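Local coordinates for Rho-related gtp-binding protein RHOD (Homo sapiens, PDB 2J1L) that belongs to the Rho branch of the Ras-like small GTP-binding proteins and is modelled here with guanosine-5'-diphosphate and a magnesium ion, at residues 115-118 against 119-122; 173-176 against 177-180. All blocks are in the same frame, centred on the assembly; numbering follows the deposited sequence.

In the fold
Contact 1 comes first along the chain. It is the turn that leads from strand 106-114 into helix 118-135. Contact 2 follows later, in the last turns of helix 170-179, just ahead of strand 184-187. Their centres lie about 13 Å apart, and each is about 13 Å from the centre of the chain. The two meet directly: CE1 of F121 packs 3.4 Å from CB of M176. Helix 118-135 and helix 170-179 are thus neighbours beside the six-stranded mixed sheet of this Ras-like fold. Contact 1 is also near the nucleotide, with the side chain of S120 about 9 Å from guanosine-5'-diphosphate.

Contact 1 of 2, residues 115-118 against 119-122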
# COMPACT_ATOMS: atom_id res chain seq x y z
N VAL A 115 7.59 -6.76 -0.31
CA VAL A 115 8.77 -6.81 0.58
C VAL A 115 9.91 -7.73 0.10
O VAL A 115 11.05 -7.57 0.54
CB VAL A 115 8.42 -7.16 2.07
CG1 VAL A 115 7.65 -6.02 2.70
CG2 VAL A 115 7.68 -8.47 2.19
N THR A 116 9.62 -8.67 -0.81
CA THR A 116 10.67 -9.53 -1.40
C THR A 116 11.19 -9.07 -2.77
O THR A 116 11.98 -9.78 -3.42
CB THR A 116 10.22 -11.01 -1.48
OG1 THR A 116 9.07 -11.13 -2.33
CG2 THR A 116 9.90 -11.53 -0.08
N SER A 117 10.75 -7.87 -3.20
CA SER A 117 11.24 -7.20 -4.42
C SER A 117 11.88 -5.86 -4.07
O SER A 117 11.20 -4.82 -4.04
CB SER A 117 10.09 -6.98 -5.41
OG SER A 117 10.52 -6.29 -6.56
N PRO A 118 13.18 -5.86 -3.77
CA PRO A 118 13.87 -4.59 -3.56
C PRO A 118 13.66 -3.54 -4.66
O PRO A 118 13.71 -2.34 -4.36
CB PRO A 118 15.33 -5.01 -3.45
CG PRO A 118 15.25 -6.38 -2.86
CD PRO A 118 14.08 -7.00 -3.54
N ASN A 119 13.42 -3.94 -5.90
CA ASN A 119 13.12 -2.94 -6.94
C ASN A 119 11.86 -2.13 -6.67
O ASN A 119 11.88 -0.89 -6.79
CB ASN A 119 13.00 -3.56 -8.32
CG ASN A 119 14.14 -3.19 -9.19
OD1 ASN A 119 14.41 -1.99 -9.42
ND2 ASN A 119 14.87 -4.19 -9.66
N SER A 120 10.77 -2.84 -6.34
CA SER A 120 9.49 -2.20 -6.06
C SER A 120 9.66 -1.24 -4.90
O SER A 120 9.06 -0.19 -4.90
CB SER A 120 8.38 -3.23 -5.78
OG SER A 120 8.64 -4.01 -4.62
N PHE A 121 10.51 -1.60 -3.95
CA PHE A 121 10.81 -0.73 -2.83
C PHE A 121 11.51 0.54 -3.31
O PHE A 121 11.02 1.65 -3.10
CB PHE A 121 11.68 -1.49 -1.85
CG PHE A 121 11.98 -0.75 -0.58
CD1 PHE A 121 10.96 -0.29 0.24
CD2 PHE A 121 13.30 -0.58 -0.17
CE1 PHE A 121 11.25 0.38 1.42
CE2 PHE A 121 13.60 0.08 1.02
CZ PHE A 121 12.58 0.56 1.82
N ASP A 122 12.65 0.37 -3.99
CA ASP A 122 13.41 1.49 -4.55
C ASP A 122 12.51 2.48 -5.28
O ASP A 122 12.68 3.71 -5.15
CB ASP A 122 14.46 0.99 -5.54
CG ASP A 122 15.62 0.22 -4.87
OD1 ASP A 122 15.64 0.05 -3.62
OD2 ASP A 122 16.53 -0.23 -5.62
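S117 and S120 meet where the chain turns into helix 118-135. S117 is the N-cap residue. Its carbonyl oxygen is the tight point of the contact and accepts two hydrogen bonds. The shorter bond comes from the hydroxyl of S120, with OG 2.7 Å from O of S117, in the carbonyl plane and on a lone pair. N of F121 donates to O of S117 over 3.3 Å, also in the carbonyl plane. The side chain of S120 is turned for this: its OG sits between the backbone N and the carbonyl carbon (chi1 63°), and it also approaches CB of S117 to 3.4 Å. In return, OG of S117 takes a weak capping bond from N of S120, long at 3.5 Å but nearly straight at 165°. One residue along, N of D122 bonds O of P118, 2.9 Å apart and almost linear.

On the inner side, S120 and F121 are buried. OG of S120 is also hydrogen-bonded to the backbone N of D114, at the end of strand 106-114, and the ring of F121 meets F113. CB of F121 lies 3.3 Å from O of P118 while the ring leads away from the turn. The other side is looser. N119 and D122 are exposed, and CB of N119 lies 3.7 Å from C of P118. The carboxylate of D122 comes back beside the turn, with OD1 3.2 Å from O of P118, but both are acceptors and do not bond.

The chemistry is that of a serine-capped helix start. The hydroxyl of S117 caps N of S120 weakly. The hydroxyl of S120 joins O of S117 to N of D114, which probably helps to set where the helix starts relative to the strand.

Contact 2 of 2, residues 173-176 against 177-180; sequences GQEM and ARSV
E175 and R178 cross at an angle on the outer side of helix 170-179, with the carboxylate and guanidinium planes 72° apart. OE1 of E175 meets NH1 of R178 at 2.9 Å. This is a salt bridge, but its hydrogen bond is weak, since the N-H...O angle is only 121°. The carboxylate gets there by folding back: CG of E175 lies beside its backbone N (chi1 -65°) and the chain bends again at chi2. Q174 also lies against the arginine. Its amide plane is 29° from the guanidinium, and its CG is 3.7 Å from NH2 of R178. The backbone O of Q174 lies over one face of the guanidinium.

One residue further along the helix, OG of S179 donates to O of M176 over 3.1 Å, from a position tilted out of the carbonyl plane. The side chain of M176 bends at chi2 and chi3, and its SD loosely approaches CG2 of V180 at 4.5 Å.

M176, S179 and V180 turn to helix 118-135. M176 packs on F121 and F125, S179 on F125, and V180 on Y129. From here the chain leads toward edge strand 184-187.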
# COMPACT_ATOMS: atom_id res chain seq x y z
N GLY A 173 11.34 -0.36 6.07
CA GLY A 173 10.07 0.14 5.53
C GLY A 173 9.63 1.43 6.20
O GLY A 173 9.12 2.34 5.55
N GLN A 174 9.87 1.54 7.50
CA GLN A 174 9.52 2.74 8.25
C GLN A 174 10.38 3.91 7.80
O GLN A 174 9.87 5.00 7.56
CB GLN A 174 9.70 2.48 9.76
CG GLN A 174 8.74 3.27 10.64
CD GLN A 174 8.14 2.41 11.73
OE1 GLN A 174 8.86 1.92 12.62
NE2 GLN A 174 6.82 2.21 11.68
N GLU A 175 11.68 3.67 7.67
CA GLU A 175 12.62 4.65 7.12
C GLU A 175 12.17 5.19 5.75
O GLU A 175 12.13 6.40 5.54
CB GLU A 175 14.02 4.05 6.97
CG GLU A 175 14.74 3.66 8.27
CD GLU A 175 14.80 4.80 9.30
OE1 GLU A 175 13.84 4.96 10.09
OE2 GLU A 175 15.83 5.52 9.34
N MET A 176 11.84 4.30 4.82
CA MET A 176 11.26 4.70 3.54
C MET A 176 10.10 5.66 3.74
O MET A 176 10.03 6.70 3.09
CB MET A 176 10.75 3.48 2.78
CG MET A 176 10.15 3.78 1.39
SD MET A 176 11.27 4.60 0.23
CE MET A 176 12.87 3.88 0.62
N ALA A 177 9.19 5.30 4.63
CA ALA A 177 8.03 6.14 4.92
C ALA A 177 8.44 7.55 5.34
O ALA A 177 7.88 8.54 4.82
CB ALA A 177 7.15 5.48 6.00
N ARG A 178 9.38 7.65 6.27
CA ARG A 178 9.87 8.96 6.67
C ARG A 178 10.46 9.72 5.49
O ARG A 178 10.16 10.90 5.32
CB ARG A 178 10.89 8.87 7.83
CG ARG A 178 10.23 8.60 9.18
CD ARG A 178 11.13 8.90 10.39
NE ARG A 178 11.78 7.70 10.97
CZ ARG A 178 11.14 6.69 11.58
NH1 ARG A 178 11.84 5.67 12.08
NH2 ARG A 178 9.81 6.67 11.69
N SER A 179 11.25 9.06 4.64
CA SER A 179 11.95 9.80 3.60
C SER A 179 11.03 10.20 2.45
O SER A 179 11.42 10.95 1.56
CB SER A 179 13.20 9.07 3.10
OG SER A 179 12.87 7.84 2.51
N VAL A 180 9.80 9.75 2.51
CA VAL A 180 8.82 10.10 1.50
C VAL A 180 7.65 10.93 2.06
O VAL A 180 6.68 11.24 1.35
CB VAL A 180 8.37 8.80 0.80
CG1 VAL A 180 6.90 8.83 0.43
CG2 VAL A 180 9.25 8.55 -0.40